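Probable glutamine synthetase (Pseudomonas aeruginosa, PDB 4HPP) belongs to the glutamine synthetase family, joining an N-terminal domain to a catalytic domain that here holds a magnesium ion and a glutamic acid. Local coordinates at residues Trp296-Gly304 with Arg382-Thr390. Numbering follows the deposited sequence.
Sequences WSAAYACLG and RGIQALPAT
Tyr300 turns CG beside its own backbone N and anti to its carbonyl carbon (chi1 -69°), which lays CD2 and CE2, on one side of the ring, along the backbone of Gln385 and Ala386. CD2 of Tyr300 lies 3.3 Å from Gln385 O, and its CE2 packs 3.8 Å from Ala386 CB. The peptide between Gln385 and Ala386 meets the ring obliquely, while Ile384, earlier in the chain, touches Tyr300 CD2 with CG2. With CB already against Ala299 O, a similar first torsion of Leu387 (chi1 -56°) sets CG beside the same oxygen and brings CD2 within 4.0 Å of Ala301 CB.

Between these side chains the backbones form a single antiparallel bridge. Tyr300 and Ala386 are its non-hydrogen-bonded pair, their CA atoms 4.4 Å apart, and a bond flanks them at each end: Leu387 N donates to Ala299 O at 2.8 Å, and Ala301 N to Gln385 O at 3.0 Å. The touching parts run 140° apart end to end; at one end Ala298 O and Leu387 O are two acceptors 3.2 Å apart with no bond between them, and at the other Ile384 spreads CG1 near Ala301 O and CD1 near Cys302 CB.

Within the catalytic domain, this bridge ties the loop leading into strand 303-304 to the extended segment ahead of helix 391-399. Leu274 of helix 261-281 touches both Ala301 and Leu387. The side chain of Gln385 starts away from segment 296-304, and its NE2 is hydrogen-bonded to Ala272 O of helix 261-281. The side chain of Ala299 lies about 11 Å from the bound glutamic acid.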
loop_
_atom_site.group_PDB
_atom_site.type_symbol
_atom_site.label_atom_id
_atom_site.label_comp_id
_atom_site.label_asym_id
_atom_site.label_seq_id
_atom_site.Cartn_x
_atom_site.Cartn_y
_atom_site.Cartn_z
ATOM N N TRP A 296 10.178 22.781 -46.328
ATOM C CA TRP A 296 10.719 22.566 -47.681
ATOM C C TRP A 296 11.952 21.691 -47.730
ATOM O O TRP A 296 12.259 21.119 -48.782
ATOM C CB TRP A 296 10.993 23.911 -48.380
ATOM C CG TRP A 296 12.465 24.246 -48.599
ATOM C CD1 TRP A 296 13.369 24.786 -47.673
ATOM C CD2 TRP A 296 13.256 24.071 -49.846
ATOM N NE1 TRP A 296 14.617 24.945 -48.237
ATOM C CE2 TRP A 296 14.621 24.539 -49.535
ATOM C CE3 TRP A 296 12.980 23.590 -51.137
ATOM C CZ2 TRP A 296 15.644 24.517 -50.486
ATOM C CZ3 TRP A 296 14.021 23.575 -52.084
ATOM C CH2 TRP A 296 15.318 24.027 -51.763
ATOM N N SER A 297 12.644 21.574 -46.592
ATOM C CA SER A 297 14.011 21.008 -46.475
ATOM C C SER A 297 14.652 20.340 -47.719
ATOM O O SER A 297 15.711 20.781 -48.179
ATOM C CB SER A 297 14.116 20.096 -45.237
ATOM O OG SER A 297 13.467 18.855 -45.453
ATOM N N ALA A 298 14.013 19.284 -48.232
ATOM C CA ALA A 298 14.469 18.509 -49.413
ATOM C C ALA A 298 15.581 17.492 -49.122
ATOM O O ALA A 298 15.460 16.332 -49.533
ATOM C CB ALA A 298 14.841 19.414 -50.588
ATOM N N ALA A 299 16.641 17.943 -48.425
ATOM C CA ALA A 299 17.792 17.123 -47.927
ATOM C C ALA A 299 18.562 16.413 -49.031
ATOM O O ALA A 299 17.956 15.679 -49.827
ATOM C CB ALA A 299 17.359 16.132 -46.841
ATOM N N TYR A 300 19.889 16.601 -49.068
ATOM C CA TYR A 300 20.676 16.166 -50.240
ATOM C C TYR A 300 21.752 15.069 -50.042
ATOM O O TYR A 300 22.240 14.803 -48.931
ATOM C CB TYR A 300 21.288 17.385 -50.961
ATOM C CG TYR A 300 20.306 18.322 -51.693
ATOM C CD1 TYR A 300 19.713 19.413 -51.033
ATOM C CD2 TYR A 300 20.013 18.149 -53.057
ATOM C CE1 TYR A 300 18.841 20.278 -51.697
ATOM C CE2 TYR A 300 19.139 19.011 -53.728
ATOM C CZ TYR A 300 18.557 20.072 -53.048
ATOM O OH TYR A 300 17.697 20.929 -53.702
ATOM N N ALA A 301 22.143 14.439 -51.143
ATOM C CA ALA A 301 23.222 13.484 -51.058
ATOM C C ALA A 301 24.494 14.232 -51.349
ATOM O O ALA A 301 24.844 14.466 -52.502
ATOM C CB ALA A 301 23.024 12.337 -52.032
ATOM N N CYS A 302 25.177 14.632 -50.288
ATOM C CA CYS A 302 26.438 15.371 -50.373
ATOM C C CYS A 302 27.356 14.825 -49.263
ATOM O O CYS A 302 26.965 13.951 -48.501
ATOM C CB CYS A 302 26.168 16.868 -50.178
ATOM S SG CYS A 302 25.319 17.220 -48.607
ATOM N N LEU A 303 28.553 15.373 -49.150
ATOM C CA LEU A 303 29.526 14.908 -48.194
ATOM C C LEU A 303 29.973 16.044 -47.252
ATOM O O LEU A 303 29.845 17.250 -47.555
ATOM C CB LEU A 303 30.708 14.307 -48.945
ATOM C CG LEU A 303 31.861 13.634 -48.205
ATOM C CD1 LEU A 303 31.709 12.137 -48.266
ATOM C CD2 LEU A 303 33.128 14.023 -48.946
ATOM N N GLY A 304 30.488 15.655 -46.094
ATOM C CA GLY A 304 30.966 16.637 -45.151
ATOM C C GLY A 304 32.204 16.167 -44.441
ATOM O O GLY A 304 32.322 15.010 -44.090
ATOM N N ARG A 382 26.444 20.710 -61.487
ATOM C CA ARG A 382 25.710 20.050 -60.411
ATOM C C ARG A 382 25.716 18.538 -60.615
ATOM O O ARG A 382 25.329 18.047 -61.680
ATOM C CB ARG A 382 24.272 20.585 -60.267
ATOM C CG ARG A 382 23.743 20.522 -58.831
ATOM C CD ARG A 382 23.216 21.867 -58.328
ATOM N NE ARG A 382 23.938 23.007 -58.919
ATOM C CZ ARG A 382 23.616 24.300 -58.787
ATOM N NH1 ARG A 382 22.567 24.695 -58.060
ATOM N NH2 ARG A 382 24.363 25.218 -59.395
ATOM N N GLY A 383 26.189 17.820 -59.589
ATOM C CA GLY A 383 26.286 16.350 -59.599
ATOM C C GLY A 383 25.726 15.740 -58.324
ATOM O O GLY A 383 26.340 14.857 -57.719
ATOM N N ILE A 384 24.533 16.197 -57.951
ATOM C CA ILE A 384 24.015 16.058 -56.601
ATOM C C ILE A 384 22.479 15.940 -56.620
ATOM O O ILE A 384 21.801 16.849 -57.125
ATOM C CB ILE A 384 24.528 17.263 -55.745
ATOM C CG1 ILE A 384 25.879 16.904 -55.081
ATOM C CG2 ILE A 384 23.488 17.762 -54.739
ATOM C CD1 ILE A 384 26.519 17.998 -54.242
ATOM N N GLN A 385 21.944 14.825 -56.092
ATOM C CA GLN A 385 20.466 14.575 -55.992
ATOM C C GLN A 385 19.818 14.960 -54.621
ATOM O O GLN A 385 20.446 14.879 -53.553
ATOM C CB GLN A 385 20.114 13.105 -56.321
ATOM C CG GLN A 385 20.917 12.429 -57.430
ATOM C CD GLN A 385 21.498 11.072 -57.002
ATOM O OE1 GLN A 385 22.079 10.957 -55.917
ATOM N NE2 GLN A 385 21.370 10.047 -57.858
ATOM N N ALA A 386 18.564 15.387 -54.654
ATOM C CA ALA A 386 17.746 15.422 -53.438
ATOM C C ALA A 386 17.356 13.975 -53.015
ATOM O O ALA A 386 17.048 13.102 -53.865
ATOM C CB ALA A 386 16.493 16.284 -53.634
ATOM N N LEU A 387 17.392 13.732 -51.705
ATOM C CA LEU A 387 16.820 12.514 -51.121
ATOM C C LEU A 387 15.297 12.608 -51.215
ATOM O O LEU A 387 14.739 13.693 -51.104
ATOM C CB LEU A 387 17.299 12.317 -49.665
ATOM C CG LEU A 387 18.836 12.291 -49.499
ATOM C CD1 LEU A 387 19.305 11.980 -48.094
ATOM C CD2 LEU A 387 19.510 11.355 -50.479
ATOM N N PRO A 388 14.612 11.485 -51.448
ATOM C CA PRO A 388 13.153 11.566 -51.555
ATOM C C PRO A 388 12.480 12.216 -50.328
ATOM O O PRO A 388 13.150 12.525 -49.326
ATOM C CB PRO A 388 12.730 10.105 -51.715
ATOM C CG PRO A 388 13.918 9.284 -51.329
ATOM C CD PRO A 388 15.109 10.117 -51.657
ATOM N N ALA A 389 11.167 12.418 -50.399
ATOM C CA ALA A 389 10.463 13.145 -49.358
ATOM C C ALA A 389 9.326 12.355 -48.716
ATOM O O ALA A 389 8.759 12.801 -47.742
ATOM C CB ALA A 389 9.935 14.465 -49.912
ATOM N N THR A 390 8.965 11.204 -49.274
ATOM C CA THR A 390 7.969 10.305 -48.670
ATOM C C THR A 390 8.495 8.912 -48.942
ATOM O O THR A 390 9.354 8.714 -49.803
ATOM C CB THR A 390 6.561 10.395 -49.336
ATOM O OG1 THR A 390 6.673 10.086 -50.724
ATOM C CG2 THR A 390 5.909 11.790 -49.173
#